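Local coordinates for protein ATP-citrate lyase beta-subunit (PDB 6HXJ) that probably takes part in the ATP-dependent cleavage of citrate with CoA to acetyl-CoA and oxaloacetate, as one subunit of ATP-citrate lyase, at residues 180-185 and 219-224. Sequence-based numbering, arbitrary orientation.
Sequences DNEDAQ and ADWDFK
Trp221 and Glu182 illustrate how a single directed bond can join a helix terminus to an irregular loop. The indole N-H points at one carboxylate oxygen, with Trp221 NE1 to Glu182 OE1 at 3.0 Å and an angle of 162° at the hydrogen. Glu182 OE1 lies at the ring edge, close to the indole plane, and is met nearly along its own C-O axis. The carboxylate does not lie flat with the indole: the two planes are turned 42° apart, and the side chains run past one another in opposite directions. A bend at chi2 of Glu182 (-54°) curls its carboxylate round to the pyrrole edge of Trp221. Further along the same rim, Glu182 O lies in the ring plane beside CZ2 of Trp221, while CB of Asp183 approaches CH2 of Trp221 obliquely at 4.4 Å. Phe223 CZ lies 3.6 Å above one face of the indole, offset toward the rim, and His218 stacks with the same indole. With an alanine at Trp221, Glu182 OE1 would probably lose its indole donor and a gap would open beside Asp183 and Phe223. Two like charges also lie near each other, Asp220 OD1 being 4.2 Å from Glu182 OE1. Lys15 forms salt bridges with both acids, through OE2 of Glu182 and OD2 of Asp220, which probably offsets their repulsion, while Trp16 also donates to Glu182 OE2. In the fold, this mostly buried contact within the ATP-grasp family region ties the turn between helix 163-181 and strand 184-195 to the loop that follows strand 200-210. Val210 of that strand touches Trp221 and Phe223, and helix 6-15 packs against both segments, with Leu12 meeting Glu182 and Pro8 meeting Phe223.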
loop_
_atom_site.group_PDB
_atom_site.type_symbol
_atom_site.label_atom_id
_atom_site.label_comp_id
_atom_site.label_asym_id
_atom_site.label_seq_id
_atom_site.Cartn_x
_atom_site.Cartn_y
_atom_site.Cartn_z
ATOM N N ASP A 180 9.787 22.293 -59.374
ATOM C CA ASP A 180 8.701 21.564 -58.733
ATOM C C ASP A 180 9.168 20.920 -57.414
ATOM O O ASP A 180 8.596 21.181 -56.347
ATOM C CB ASP A 180 8.145 20.503 -59.710
ATOM C CG ASP A 180 6.659 20.192 -59.586
ATOM O OD1 ASP A 180 6.301 18.988 -59.576
ATOM O OD2 ASP A 180 5.843 21.142 -59.644
ATOM N N ASN A 181 10.271 20.172 -57.496
ATOM C CA ASN A 181 10.830 19.393 -56.405
ATOM C C ASN A 181 11.640 20.160 -55.352
ATOM O O ASN A 181 11.807 19.669 -54.234
ATOM C CB ASN A 181 11.636 18.274 -56.975
ATOM C CG ASN A 181 10.713 17.182 -57.491
ATOM O OD1 ASN A 181 10.259 16.318 -56.736
ATOM N ND2 ASN A 181 10.356 17.217 -58.773
ATOM N N GLU A 182 12.161 21.334 -55.689
ATOM C CA GLU A 182 12.946 22.068 -54.708
ATOM C C GLU A 182 12.182 23.203 -54.021
ATOM O O GLU A 182 12.806 24.028 -53.353
ATOM C CB GLU A 182 14.281 22.597 -55.301
ATOM C CG GLU A 182 15.312 21.538 -55.663
ATOM C CD GLU A 182 15.716 20.535 -54.598
ATOM O OE1 GLU A 182 15.922 20.929 -53.427
ATOM O OE2 GLU A 182 15.851 19.345 -54.953
ATOM N N ASP A 183 10.863 23.273 -54.170
ATOM C CA ASP A 183 10.084 24.361 -53.571
ATOM C C ASP A 183 10.620 25.766 -53.966
ATOM O O ASP A 183 10.672 26.657 -53.127
ATOM C CB ASP A 183 9.989 24.205 -52.018
ATOM C CG ASP A 183 8.781 23.399 -51.536
ATOM O OD1 ASP A 183 7.630 23.950 -51.568
ATOM O OD2 ASP A 183 8.984 22.256 -51.051
ATOM N N ALA A 184 11.041 25.951 -55.220
ATOM C CA ALA A 184 11.592 27.236 -55.649
ATOM C C ALA A 184 10.513 28.259 -55.829
ATOM O O ALA A 184 9.376 27.900 -56.087
ATOM C CB ALA A 184 12.378 27.082 -56.946
ATOM N N GLN A 185 10.862 29.532 -55.723
ATOM C CA GLN A 185 9.991 30.665 -56.002
ATOM C C GLN A 185 10.331 31.112 -57.429
ATOM O O GLN A 185 9.461 31.498 -58.208
ATOM C CB GLN A 185 10.227 31.781 -54.990
ATOM C CG GLN A 185 9.728 31.378 -53.604
ATOM C CD GLN A 185 10.260 32.208 -52.455
ATOM O OE1 GLN A 185 11.322 32.838 -52.512
ATOM N NE2 GLN A 185 9.545 32.166 -51.350
ATOM N N ALA A 219 16.017 17.643 -46.382
ATOM C CA ALA A 219 17.151 17.293 -45.526
ATOM C C ALA A 219 18.515 17.548 -46.219
ATOM O O ALA A 219 19.548 17.608 -45.547
ATOM C CB ALA A 219 17.040 15.850 -45.103
ATOM N N ASP A 220 18.493 17.748 -47.549
ATOM C CA ASP A 220 19.680 18.028 -48.344
ATOM C C ASP A 220 20.027 19.526 -48.421
ATOM O O ASP A 220 21.036 19.877 -49.040
ATOM C CB ASP A 220 19.543 17.398 -49.745
ATOM C CG ASP A 220 18.651 18.119 -50.746
ATOM O OD1 ASP A 220 17.511 18.497 -50.372
ATOM O OD2 ASP A 220 19.072 18.262 -51.916
ATOM N N TRP A 221 19.219 20.395 -47.785
ATOM C CA TRP A 221 19.411 21.842 -47.783
ATOM C C TRP A 221 20.430 22.278 -46.748
ATOM O O TRP A 221 20.086 22.943 -45.761
ATOM C CB TRP A 221 18.074 22.580 -47.598
ATOM C CG TRP A 221 17.217 22.701 -48.830
ATOM C CD1 TRP A 221 17.370 22.041 -50.020
ATOM C CD2 TRP A 221 16.047 23.514 -48.973
ATOM N NE1 TRP A 221 16.388 22.417 -50.902
ATOM C CE2 TRP A 221 15.550 23.311 -50.281
ATOM C CE3 TRP A 221 15.375 24.408 -48.129
ATOM C CZ2 TRP A 221 14.401 23.962 -50.755
ATOM C CZ3 TRP A 221 14.237 25.047 -48.600
ATOM C CH2 TRP A 221 13.767 24.830 -49.899
ATOM N N ASP A 222 21.687 21.919 -46.978
ATOM C CA ASP A 222 22.791 22.313 -46.106
ATOM C C ASP A 222 23.290 23.711 -46.513
ATOM O O ASP A 222 24.409 23.859 -46.995
ATOM C CB ASP A 222 23.919 21.246 -46.076
ATOM C CG ASP A 222 24.499 20.753 -47.405
ATOM O OD1 ASP A 222 23.789 20.817 -48.436
ATOM O OD2 ASP A 222 25.669 20.304 -47.412
ATOM N N PHE A 223 22.420 24.727 -46.371
ATOM C CA PHE A 223 22.677 26.139 -46.685
ATOM C C PHE A 223 21.679 27.053 -45.954
ATOM O O PHE A 223 20.596 26.609 -45.559
ATOM C CB PHE A 223 22.631 26.423 -48.207
ATOM C CG PHE A 223 21.310 26.131 -48.891
ATOM C CD1 PHE A 223 20.259 27.046 -48.841
ATOM C CD2 PHE A 223 21.119 24.950 -49.590
ATOM C CE1 PHE A 223 19.029 26.756 -49.433
ATOM C CE2 PHE A 223 19.899 24.681 -50.214
ATOM C CZ PHE A 223 18.867 25.590 -50.140
ATOM N N LYS A 224 22.031 28.338 -45.830
ATOM C CA LYS A 224 21.209 29.375 -45.213
ATOM C C LYS A 224 20.902 30.434 -46.278
ATOM O O LYS A 224 21.683 30.591 -47.225
ATOM C CB LYS A 224 21.934 30.002 -44.009
ATOM C CG LYS A 224 21.709 29.253 -42.685
ATOM C CD LYS A 224 22.730 29.651 -41.607
ATOM C CE LYS A 224 22.979 28.531 -40.618
ATOM N NZ LYS A 224 24.106 28.829 -39.695
#